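Local atomic coordinates of aminoglycoside N(3)-acetyltransferase, AAC(3)-IVa (Escherichia coli, PDB entry 6MN4), a protein that probably confers resistance to 2-deoxystreptamine aminoglycosides such as apramycin by transferring the acetyl group of acetyl-CoA to their N3 amine. Residues Val61-Ser66 against Val86-Phe91; Ala156-Met161 against Asp225-Ala230; Val168-Thr173 against Tyr185-His190. The protein carries 1 engineered substitution. All blocks are in the same frame, centred on the assembly; numbering follows the deposited sequence.

Interaction 1. Residues Val61-Ser66 against Val86-Phe91; sequences VMPSWS and VVSDTF. With AM2 (apramycin), chain G; PO4 (phosphate ion), chain M.
Met62 of strand 59-63 lays its thioether against the ring of Phe91 and its terminal methyl against the first turn of helix 86-91. Its CG sits beside the backbone N (chi1 -58°), the chain runs on straight, and a bend at chi3 turns CE toward the helix backbone. Met62 CB and CG pass along the CD2 side of the phenylalanine, with CG 3.9 Å from Phe91 CD2. Met62 SD stands 3.9 Å from the centroid of the Phe91 ring, placed obliquely, in a Met-aromatic contact. Met62 CE touches Val87 CG1 at 3.6 Å. A long, flexible and polarisable methionine suits a site where one side chain must meet both a ring and a helix turn. Phe91 swings its ring to the strand with CG anti to N (chi1 174°), and also packs on Ile47 of helix 42-54 and on Ala107 and Ala109 of strand 106-109. The backbones come close at Ser88, whose CA is 6.2 Å from Ser64 CA; a small residue is consistent with this. At the start of the helix, Val86 N donates to O4 of a phosphate, probably from the crystallisation liquor, that Phe33 N also binds. Beyond the strand end, Trp65 points away from the helix and offers a ring face to apramycin. The arrangement is that of a helix packed across the mixed central sheet of this Antibiotic_NAT-family fold, where the chain leaving strand 59-63 runs into the apramycin pocket.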
loop_
_atom_site.group_PDB
_atom_site.type_symbol
_atom_site.label_atom_id
_atom_site.label_comp_id
_atom_site.label_asym_id
_atom_site.label_seq_id
_atom_site.Cartn_x
_atom_site.Cartn_y
_atom_site.Cartn_z
ATOM N N VAL A 61 1.805 -7.596 5.389
ATOM C CA VAL A 61 1.757 -7.344 3.956
ATOM C C VAL A 61 2.341 -5.966 3.686
ATOM O O VAL A 61 2.094 -5.018 4.438
ATOM C CB VAL A 61 0.322 -7.445 3.400
ATOM C CG1 VAL A 61 0.334 -7.437 1.879
ATOM C CG2 VAL A 61 -0.349 -8.690 3.924
ATOM N N MET A 62 3.130 -5.864 2.623
ATOM C CA MET A 62 3.754 -4.621 2.205
ATOM C C MET A 62 3.777 -4.576 0.685
ATOM O O MET A 62 3.859 -5.624 0.033
ATOM C CB MET A 62 5.190 -4.479 2.741
ATOM C CG MET A 62 5.311 -4.538 4.258
ATOM S SD MET A 62 7.011 -4.506 4.868
ATOM C CE MET A 62 7.567 -2.978 4.146
ATOM N N PRO A 63 3.684 -3.384 0.097
ATOM C CA PRO A 63 3.845 -3.271 -1.355
ATOM C C PRO A 63 5.228 -3.738 -1.781
ATOM O O PRO A 63 6.192 -3.686 -1.013
ATOM C CB PRO A 63 3.647 -1.773 -1.623
ATOM C CG PRO A 63 3.851 -1.104 -0.288
ATOM C CD PRO A 63 3.374 -2.089 0.729
ATOM N N SER A 64 5.320 -4.210 -3.023
ATOM C CA SER A 64 6.556 -4.837 -3.468
ATOM C C SER A 64 6.682 -4.794 -4.984
ATOM O O SER A 64 7.329 -5.659 -5.583
ATOM C CB SER A 64 6.616 -6.281 -2.957
ATOM O OG SER A 64 7.907 -6.841 -3.129
ATOM N N TRP A 65 6.079 -3.794 -5.617
ATOM C CA TRP A 65 6.118 -3.733 -7.068
ATOM C C TRP A 65 7.401 -3.061 -7.548
ATOM O O TRP A 65 8.101 -2.377 -6.794
ATOM C CB TRP A 65 4.896 -2.997 -7.618
ATOM C CG TRP A 65 4.696 -1.610 -7.082
ATOM C CD1 TRP A 65 5.387 -0.485 -7.430
ATOM C CD2 TRP A 65 3.721 -1.198 -6.115
ATOM N NE1 TRP A 65 4.908 0.599 -6.733
ATOM C CE2 TRP A 65 3.885 0.188 -5.921
ATOM C CE3 TRP A 65 2.728 -1.869 -5.393
ATOM C CZ2 TRP A 65 3.097 0.915 -5.033
ATOM C CZ3 TRP A 65 1.940 -1.141 -4.513
ATOM C CH2 TRP A 65 2.132 0.234 -4.338
ATOM N N SER A 66 7.701 -3.268 -8.830
ATOM C CA SER A 66 8.938 -2.793 -9.436
ATOM C C SER A 66 8.824 -1.386 -9.999
ATOM O O SER A 66 9.832 -0.672 -10.071
ATOM C CB SER A 66 9.366 -3.740 -10.558
ATOM O OG SER A 66 8.548 -3.557 -11.703
ATOM N N VAL A 86 13.119 1.585 1.848
ATOM C CA VAL A 86 14.018 0.482 2.165
ATOM C C VAL A 86 13.255 -0.668 2.808
ATOM O O VAL A 86 13.491 -1.840 2.490
ATOM C CB VAL A 86 15.173 0.977 3.060
ATOM C CG1 VAL A 86 14.637 1.717 4.274
ATOM C CG2 VAL A 86 16.065 -0.183 3.490
ATOM N N VAL A 87 12.325 -0.356 3.714
ATOM C CA VAL A 87 11.580 -1.401 4.413
ATOM C C VAL A 87 10.833 -2.279 3.420
ATOM O O VAL A 87 10.768 -3.505 3.577
ATOM C CB VAL A 87 10.628 -0.773 5.449
ATOM C CG1 VAL A 87 10.101 -1.826 6.390
ATOM C CG2 VAL A 87 11.340 0.322 6.230
ATOM N N SER A 88 10.265 -1.669 2.378
ATOM C CA SER A 88 9.593 -2.441 1.339
ATOM C C SER A 88 10.586 -3.304 0.567
ATOM O O SER A 88 10.340 -4.496 0.343
ATOM C CB SER A 88 8.849 -1.494 0.398
ATOM O OG SER A 88 7.869 -2.175 -0.362
ATOM N N ASP A 89 11.721 -2.723 0.169
ATOM C CA ASP A 89 12.713 -3.446 -0.619
ATOM C C ASP A 89 13.417 -4.541 0.174
ATOM O O ASP A 89 13.968 -5.470 -0.428
ATOM C CB ASP A 89 13.746 -2.463 -1.173
ATOM C CG ASP A 89 14.556 -3.047 -2.311
ATOM O OD1 ASP A 89 13.983 -3.770 -3.154
ATOM O OD2 ASP A 89 15.773 -2.779 -2.366
ATOM N N THR A 90 13.417 -4.455 1.501
ATOM C CA THR A 90 14.093 -5.445 2.328
ATOM C C THR A 90 13.161 -6.580 2.735
ATOM O O THR A 90 13.579 -7.742 2.774
ATOM C CB THR A 90 14.689 -4.758 3.567
ATOM O OG1 THR A 90 15.919 -4.117 3.205
ATOM C CG2 THR A 90 14.948 -5.752 4.699
ATOM N N PHE A 91 11.892 -6.259 2.999
ATOM C CA PHE A 91 10.959 -7.232 3.563
ATOM C C PHE A 91 10.821 -8.475 2.688
ATOM O O PHE A 91 10.723 -9.597 3.202
ATOM C CB PHE A 91 9.599 -6.567 3.767
ATOM C CG PHE A 91 8.516 -7.508 4.209
ATOM C CD1 PHE A 91 8.611 -8.176 5.418
ATOM C CD2 PHE A 91 7.387 -7.710 3.423
ATOM C CE1 PHE A 91 7.611 -9.040 5.832
ATOM C CE2 PHE A 91 6.384 -8.568 3.830
ATOM C CZ PHE A 91 6.498 -9.239 5.037
HETATM C CA1 AM2 G . 2.720 6.458 -10.617
HETATM C CA2 AM2 G . 2.186 7.706 -11.327
HETATM C CA3 AM2 G . 2.066 7.511 -12.844
HETATM C CA4 AM2 G . 3.299 6.918 -13.450
HETATM C CA5 AM2 G . 3.741 5.638 -12.691
HETATM C CA6 AM2 G . 4.898 5.000 -13.346
HETATM C CA7 AM2 G . 4.468 4.581 -14.764
HETATM C CA8 AM2 G . 4.123 5.824 -15.620
HETATM C CA9 AM2 G . 6.643 4.419 -15.854
HETATM O OA4 AM2 G . 4.008 5.949 -11.257
HETATM O OA5 AM2 G . 3.116 6.714 -14.945
HETATM N NA2 AM2 G . 0.861 8.019 -10.791
HETATM N NA7 AM2 G . 5.456 3.711 -15.392
HETATM O OA6 AM2 G . 5.947 5.984 -13.386
HETATM O OA8 AM2 G . 3.529 5.435 -16.770
HETATM O OA1 AM2 G . 1.801 5.473 -10.745
HETATM C CB1 AM2 G . 4.133 5.923 -17.893
HETATM C CB2 AM2 G . 4.463 7.431 -17.833
HETATM C CB3 AM2 G . 4.981 7.938 -19.123
HETATM C CB4 AM2 G . 5.137 6.884 -20.172
HETATM C CB5 AM2 G . 3.869 6.004 -20.330
HETATM C CB6 AM2 G . 4.237 4.731 -20.985
HETATM O OB1 AM2 G . 3.240 5.654 -19.058
HETATM N NB4 AM2 G . 5.437 7.533 -21.472
HETATM O OB2 AM2 G . 3.273 8.177 -17.510
HETATM O OB3 AM2 G . 6.285 8.573 -18.893
HETATM O OB6 AM2 G . 3.742 3.690 -20.198
HETATM C CC1 AM2 G . 1.409 4.824 -9.507
HETATM C CC2 AM2 G . 0.818 3.496 -9.960
HETATM C CC3 AM2 G . 0.204 2.760 -8.761
HETATM C CC4 AM2 G . 1.268 2.374 -7.752
HETATM C CC5 AM2 G . 2.443 3.361 -7.591
HETATM C CC6 AM2 G . 2.552 4.611 -8.509
HETATM N NC4 AM2 G . 0.600 2.218 -6.451
HETATM N NC6 AM2 G . 2.645 5.761 -7.599
HETATM O OC2 AM2 G . -0.166 3.746 -10.933
HETATM O OC3 AM2 G . -0.422 1.586 -9.217
HETATM P P PO4 M . 13.272 5.569 2.677
HETATM O O1 PO4 M . 12.621 6.927 2.795
HETATM O O2 PO4 M . 14.498 5.513 3.560
HETATM O O3 PO4 M . 13.680 5.350 1.240
HETATM O O4 PO4 M . 12.296 4.499 3.111
#

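Interaction 2. Residues Ala156-Met161 against Asp225-Ala230; sequences ALAELM and DIVATA. Engineered in segment 156-161: Ala156 (natural residue His).
Val227 sits opposite Leu157, Ala158 and Met161, and its two branches divide these neighbours between them. Starting from the backbone, Val227 CA lies 4.1 Å from the methyl carbon CB of Ala158. Beyond CB the chain forks. Val227 CG1, anti to N (chi1 176°), meets the sulfur of Met161, with Met161 SD 3.7 Å away and the two side chains crossing at about a right angle; it also lies 4.3 Å from Ala158 CB. Val227 CG2, beside the backbone N, meets Leu157 CD2 at 4.1 Å. A branched valine suits the place because its two methyls serve different neighbours. The segment axes pass 8.9 Å apart and cross at -48°, near the angle expected of ridges-into-grooves packing between helices 153-161 and 223-234. Ala158 CB and Ala230 CB touch at 3.8 Å, and their small methyls suit the close approach of the helices. Leu157, Met161 and Val227 all also touch His136, so helix 131-137 joins the same packing. No hydrogen bond joins the two segments. Thr229 takes no part in the contact; its OG1 donates to Asp225 O at 3.0 Å, a bond within its own helix.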
loop_
_atom_site.group_PDB
_atom_site.type_symbol
_atom_site.label_atom_id
_atom_site.label_comp_id
_atom_site.label_asym_id
_atom_site.label_seq_id
_atom_site.Cartn_x
_atom_site.Cartn_y
_atom_site.Cartn_z
ATOM N N ALA A 156 -7.116 3.410 -4.041
ATOM C CA ALA A 156 -7.301 3.158 -5.465
ATOM C C ALA A 156 -8.217 1.968 -5.700
ATOM O O ALA A 156 -8.918 1.918 -6.717
ATOM C CB ALA A 156 -5.950 2.934 -6.145
ATOM N N LEU A 157 -8.218 1.000 -4.780
ATOM C CA LEU A 157 -9.144 -0.121 -4.891
ATOM C C LEU A 157 -10.582 0.355 -4.757
ATOM O O LEU A 157 -11.485 -0.161 -5.427
ATOM C CB LEU A 157 -8.826 -1.172 -3.829
ATOM C CG LEU A 157 -9.929 -2.202 -3.571
ATOM C CD1 LEU A 157 -9.991 -3.224 -4.704
ATOM C CD2 LEU A 157 -9.747 -2.884 -2.219
ATOM N N ALA A 158 -10.810 1.350 -3.896
ATOM C CA ALA A 158 -12.136 1.936 -3.766
ATOM C C ALA A 158 -12.565 2.637 -5.046
ATOM O O ALA A 158 -13.757 2.643 -5.375
ATOM C CB ALA A 158 -12.163 2.913 -2.590
ATOM N N GLU A 159 -11.619 3.229 -5.778
ATOM C CA GLU A 159 -11.968 3.915 -7.017
ATOM C C GLU A 159 -12.610 2.955 -8.012
ATOM O O GLU A 159 -13.709 3.210 -8.519
ATOM C CB GLU A 159 -10.727 4.571 -7.625
ATOM C CG GLU A 159 -10.186 5.759 -6.844
ATOM C CD GLU A 159 -9.022 6.442 -7.547
ATOM O OE1 GLU A 159 -7.940 5.821 -7.651
ATOM O OE2 GLU A 159 -9.185 7.600 -7.992
ATOM N N LEU A 160 -11.946 1.832 -8.288
ATOM C CA LEU A 160 -12.492 0.869 -9.239
ATOM C C LEU A 160 -13.737 0.187 -8.695
ATOM O O LEU A 160 -14.614 -0.208 -9.472
ATOM C CB LEU A 160 -11.429 -0.160 -9.607
ATOM C CG LEU A 160 -10.189 0.502 -10.206
ATOM C CD1 LEU A 160 -9.127 -0.526 -10.560
ATOM C CD2 LEU A 160 -10.576 1.335 -11.425
ATOM N N MET A 161 -13.837 0.045 -7.373
ATOM C CA MET A 161 -15.055 -0.498 -6.786
ATOM C C MET A 161 -16.240 0.444 -6.954
ATOM O O MET A 161 -17.389 -0.010 -6.897
ATOM C CB MET A 161 -14.830 -0.809 -5.304
ATOM C CG MET A 161 -14.082 -2.113 -5.056
ATOM S SD MET A 161 -13.922 -2.526 -3.306
ATOM C CE MET A 161 -13.586 -4.283 -3.396
ATOM N N ASP A 225 -12.886 -0.149 6.361
ATOM C CA ASP A 225 -13.333 1.198 6.690
ATOM C C ASP A 225 -12.827 2.217 5.678
ATOM O O ASP A 225 -13.492 3.231 5.440
ATOM C CB ASP A 225 -12.882 1.571 8.101
ATOM C CG ASP A 225 -13.878 1.145 9.162
ATOM O OD1 ASP A 225 -15.013 0.775 8.797
ATOM O OD2 ASP A 225 -13.527 1.183 10.361
ATOM N N ILE A 226 -11.666 1.972 5.069
ATOM C CA ILE A 226 -11.168 2.890 4.049
ATOM C C ILE A 226 -12.033 2.807 2.798
ATOM O O ILE A 226 -12.460 3.831 2.252
ATOM C CB ILE A 226 -9.692 2.603 3.725
ATOM C CG1 ILE A 226 -8.838 2.646 4.990
ATOM C CG2 ILE A 226 -9.171 3.616 2.721
ATOM C CD1 ILE A 226 -7.364 2.382 4.741
ATOM N N VAL A 227 -12.299 1.588 2.326
ATOM C CA VAL A 227 -13.133 1.411 1.138
ATOM C C VAL A 227 -14.518 2.001 1.370
ATOM O O VAL A 227 -15.028 2.778 0.553
ATOM C CB VAL A 227 -13.218 -0.077 0.753
ATOM C CG1 VAL A 227 -14.170 -0.268 -0.415
ATOM C CG2 VAL A 227 -11.842 -0.624 0.411
ATOM N N ALA A 228 -15.141 1.648 2.497
ATOM C CA ALA A 228 -16.492 2.118 2.784
ATOM C C ALA A 228 -16.559 3.640 2.814
ATOM O O ALA A 228 -17.475 4.240 2.238
ATOM C CB ALA A 228 -16.976 1.531 4.109
ATOM N N THR A 229 -15.590 4.282 3.469
ATOM C CA THR A 229 -15.598 5.738 3.568
ATOM C C THR A 229 -15.425 6.386 2.199
ATOM O O THR A 229 -16.178 7.296 1.828
ATOM C CB THR A 229 -14.504 6.202 4.531
ATOM O OG1 THR A 229 -14.891 5.894 5.876
ATOM C CG2 THR A 229 -14.287 7.696 4.406
ATOM N N ALA A 230 -14.440 5.923 1.427
ATOM C CA ALA A 230 -14.219 6.490 0.101
ATOM C C ALA A 230 -15.369 6.173 -0.850
ATOM O O ALA A 230 -15.630 6.944 -1.781
ATOM C CB ALA A 230 -12.898 5.983 -0.473
#

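Interaction 3. Residues Val168-Thr173 against Tyr185-His190; sequences VPRHCT and YLENDH. With AM2 (apramycin), chain G.
Val168 N donates to Glu187 O at 2.7 Å in a nearly straight bond, and Glu187 N returns one to Val168 O. The antiparallel pairing is repeated by Arg170 and Tyr185, whose backbones also bond both ways. Between them stands Pro169 with Leu186, a non-hydrogen-bonded pair, a place that suits proline because no N-H is needed there. The side chains of Val168, Arg170, Tyr185 and Glu187 share one face of this beta hairpin. Tyr185, with CG between the backbone N and the carbonyl carbon (chi1 60°), folds its ring under Arg170: the carbonyl O of Arg170 lies over one ring face, and Arg170 CB is 3.6 Å from Tyr185 CZ. Arg170, bent at chi2 and chi3, forms a salt bridge through NH1 with Asp189 OD2, modelled too short for its length to be relied on. One face of its guanidinium takes Asp189 OD1, the opposite face apramycin OB2. Glu187, its chain extended, accepts a hydrogen bond at OE2 from apramycin OC3 (3.0 Å), while His171 ND1 is 2.8 Å from apramycin OB6. Glu187 thus serves as hydroxyl acceptor, and with Asp189 lends an acidic character that would probably draw in an amine-rich antibiotic; Arg170 probably offsets part of the charge of Asp189.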
loop_
_atom_site.group_PDB
_atom_site.type_symbol
_atom_site.label_atom_id
_atom_site.label_comp_id
_atom_site.label_asym_id
_atom_site.label_seq_id
_atom_site.Cartn_x
_atom_site.Cartn_y
_atom_site.Cartn_z
ATOM N N VAL A 168 -6.908 5.799 -17.804
ATOM C CA VAL A 168 -5.786 6.291 -18.598
ATOM C C VAL A 168 -4.958 5.103 -19.078
ATOM O O VAL A 168 -4.748 4.150 -18.314
ATOM C CB VAL A 168 -4.945 7.292 -17.789
ATOM C CG1 VAL A 168 -3.551 7.443 -18.373
ATOM C CG2 VAL A 168 -5.654 8.640 -17.735
ATOM N N PRO A 169 -4.492 5.104 -20.329
ATOM C CA PRO A 169 -3.727 3.957 -20.848
ATOM C C PRO A 169 -2.360 3.845 -20.189
ATOM O O PRO A 169 -1.528 4.751 -20.283
ATOM C CB PRO A 169 -3.608 4.260 -22.347
ATOM C CG PRO A 169 -3.781 5.740 -22.448
ATOM C CD PRO A 169 -4.763 6.103 -21.378
ATOM N N ARG A 170 -2.136 2.718 -19.521
ATOM C CA ARG A 170 -0.853 2.381 -18.931
ATOM C C ARG A 170 -0.501 0.957 -19.345
ATOM O O ARG A 170 -1.371 0.175 -19.733
ATOM C CB ARG A 170 -0.890 2.515 -17.402
ATOM C CG ARG A 170 -1.170 3.930 -16.912
ATOM C CD ARG A 170 0.024 4.843 -17.140
ATOM N NE ARG A 170 -0.371 6.205 -17.494
ATOM C CZ ARG A 170 -0.445 7.209 -16.627
ATOM N NH1 ARG A 170 -0.152 7.008 -15.351
ATOM N NH2 ARG A 170 -0.807 8.418 -17.033
ATOM N N HIS A 171 0.786 0.619 -19.274
ATOM C CA HIS A 171 1.226 -0.683 -19.751
ATOM C C HIS A 171 2.334 -1.241 -18.868
ATOM O O HIS A 171 2.985 -0.521 -18.108
ATOM C CB HIS A 171 1.708 -0.617 -21.205
ATOM C CG HIS A 171 3.107 -0.108 -21.356
ATOM N ND1 HIS A 171 3.393 1.222 -21.577
ATOM C CD2 HIS A 171 4.299 -0.750 -21.330
ATOM C CE1 HIS A 171 4.701 1.377 -21.682
ATOM N NE2 HIS A 171 5.275 0.196 -21.531
ATOM N N CYS A 172 2.527 -2.552 -18.984
ATOM C CA CYS A 172 3.643 -3.264 -18.380
ATOM C C CYS A 172 4.091 -4.330 -19.374
ATOM O O CYS A 172 3.619 -4.380 -20.515
ATOM C CB CYS A 172 3.249 -3.864 -17.025
ATOM S SG CYS A 172 2.082 -5.243 -17.134
ATOM N N THR A 173 5.007 -5.194 -18.947
ATOM C CA THR A 173 5.450 -6.277 -19.810
ATOM C C THR A 173 5.808 -7.486 -18.964
ATOM O O THR A 173 6.291 -7.357 -17.835
ATOM C CB THR A 173 6.657 -5.889 -20.665
ATOM O OG1 THR A 173 7.130 -7.043 -21.366
ATOM C CG2 THR A 173 7.755 -5.396 -19.787
ATOM N N TYR A 185 -3.281 -1.745 -20.697
ATOM C CA TYR A 185 -4.479 -1.698 -19.875
ATOM C C TYR A 185 -4.839 -0.236 -19.638
ATOM O O TYR A 185 -4.147 0.678 -20.097
ATOM C CB TYR A 185 -4.271 -2.448 -18.554
ATOM C CG TYR A 185 -3.149 -1.894 -17.702
ATOM C CD1 TYR A 185 -3.404 -0.962 -16.705
ATOM C CD2 TYR A 185 -1.835 -2.305 -17.893
ATOM C CE1 TYR A 185 -2.383 -0.452 -15.923
ATOM C CE2 TYR A 185 -0.806 -1.799 -17.114
ATOM C CZ TYR A 185 -1.087 -0.871 -16.130
ATOM O OH TYR A 185 -0.073 -0.360 -15.351
ATOM N N LEU A 186 -5.929 -0.009 -18.913
ATOM C CA LEU A 186 -6.371 1.341 -18.583
ATOM C C LEU A 186 -6.453 1.462 -17.068
ATOM O O LEU A 186 -7.304 0.832 -16.435
ATOM C CB LEU A 186 -7.708 1.657 -19.248
ATOM C CG LEU A 186 -7.589 1.778 -20.769
ATOM C CD1 LEU A 186 -8.565 0.841 -21.462
ATOM C CD2 LEU A 186 -7.785 3.217 -21.226
ATOM N N GLU A 187 -5.566 2.266 -16.495
ATOM C CA GLU A 187 -5.464 2.435 -15.054
ATOM C C GLU A 187 -6.156 3.721 -14.614
ATOM O O GLU A 187 -6.385 4.641 -15.403
ATOM C CB GLU A 187 -3.994 2.446 -14.615
ATOM C CG GLU A 187 -3.778 2.397 -13.108
ATOM C CD GLU A 187 -2.369 2.006 -12.721
ATOM O OE1 GLU A 187 -1.429 2.301 -13.491
ATOM O OE2 GLU A 187 -2.204 1.409 -11.637
ATOM N N ASN A 188 -6.496 3.765 -13.331
ATOM C CA ASN A 188 -7.117 4.933 -12.716
ATOM C C ASN A 188 -6.123 5.654 -11.807
ATOM O O ASN A 188 -6.320 5.783 -10.597
ATOM C CB ASN A 188 -8.357 4.508 -11.935
ATOM C CG ASN A 188 -8.030 3.525 -10.824
ATOM O OD1 ASN A 188 -7.549 2.419 -11.079
ATOM N ND2 ASN A 188 -8.266 3.935 -9.583
ATOM N N ASP A 189 -5.033 6.133 -12.391
ATOM C CA ASP A 189 -4.041 6.838 -11.599
ATOM C C ASP A 189 -4.017 8.319 -11.954
ATOM O O ASP A 189 -4.492 8.745 -13.011
ATOM C CB ASP A 189 -2.639 6.228 -11.759
ATOM C CG ASP A 189 -2.155 6.213 -13.191
ATOM O OD1 ASP A 189 -2.933 6.570 -14.103
ATOM O OD2 ASP A 189 -0.979 5.845 -13.404
ATOM N N HIS A 190 -3.468 9.096 -11.029
ATOM C CA HIS A 190 -3.317 10.535 -11.167
ATOM C C HIS A 190 -2.237 10.972 -10.182
ATOM O O HIS A 190 -1.433 10.149 -9.727
ATOM C CB HIS A 190 -4.664 11.240 -10.937
ATOM C CG HIS A 190 -5.548 10.541 -9.953
ATOM N ND1 HIS A 190 -5.295 10.534 -8.598
ATOM C CD2 HIS A 190 -6.680 9.818 -10.128
ATOM C CE1 HIS A 190 -6.234 9.841 -7.981
ATOM N NE2 HIS A 190 -7.087 9.396 -8.886
HETATM C CA1 AM2 G . 2.720 6.458 -10.617
HETATM C CA2 AM2 G . 2.186 7.706 -11.327
HETATM C CA3 AM2 G . 2.066 7.511 -12.844
HETATM C CA4 AM2 G . 3.299 6.918 -13.450
HETATM C CA5 AM2 G . 3.741 5.638 -12.691
HETATM C CA6 AM2 G . 4.898 5.000 -13.346
HETATM C CA7 AM2 G . 4.468 4.581 -14.764
HETATM C CA8 AM2 G . 4.123 5.824 -15.620
HETATM C CA9 AM2 G . 6.643 4.419 -15.854
HETATM O OA4 AM2 G . 4.008 5.949 -11.257
HETATM O OA5 AM2 G . 3.116 6.714 -14.945
HETATM N NA2 AM2 G . 0.861 8.019 -10.791
HETATM N NA7 AM2 G . 5.456 3.711 -15.392
HETATM O OA6 AM2 G . 5.947 5.984 -13.386
HETATM O OA8 AM2 G . 3.529 5.435 -16.770
HETATM O OA1 AM2 G . 1.801 5.473 -10.745
HETATM C CB1 AM2 G . 4.133 5.923 -17.893
HETATM C CB2 AM2 G . 4.463 7.431 -17.833
HETATM C CB3 AM2 G . 4.981 7.938 -19.123
HETATM C CB4 AM2 G . 5.137 6.884 -20.172
HETATM C CB5 AM2 G . 3.869 6.004 -20.330
HETATM C CB6 AM2 G . 4.237 4.731 -20.985
HETATM O OB1 AM2 G . 3.240 5.654 -19.058
HETATM N NB4 AM2 G . 5.437 7.533 -21.472
HETATM O OB2 AM2 G . 3.273 8.177 -17.510
HETATM O OB3 AM2 G . 6.285 8.573 -18.893
HETATM O OB6 AM2 G . 3.742 3.690 -20.198
HETATM C CC1 AM2 G . 1.409 4.824 -9.507
HETATM C CC2 AM2 G . 0.818 3.496 -9.960
HETATM C CC3 AM2 G . 0.204 2.760 -8.761
HETATM C CC4 AM2 G . 1.268 2.374 -7.752
HETATM C CC5 AM2 G . 2.443 3.361 -7.591
HETATM C CC6 AM2 G . 2.552 4.611 -8.509
HETATM N NC4 AM2 G . 0.600 2.218 -6.451
HETATM N NC6 AM2 G . 2.645 5.761 -7.599
HETATM O OC2 AM2 G . -0.166 3.746 -10.933
HETATM O OC3 AM2 G . -0.422 1.586 -9.217
#

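In the fold
From the N terminus, interaction 1 comes first: strand 59-63 of the seven-stranded mixed sheet leads into a long loop without helix or strand, and helix 86-91 closes it by packing back on the sheet. Interaction 2 opens much later, on helix 153-161, and closes only at helix 223-234. The whole hairpin of strands 168-176 and 179-187, joined by interaction 3, lies between these two helices in the chain. Interaction 1 is in series with both others. Interactions 2 and 3 touch, probably through a hydrogen bond between Glu159 OE2 and His190 NE2, which ties helix 153-161 to the loop that follows the hairpin. Interactions 1 and 3 do not touch, yet both reach apramycin.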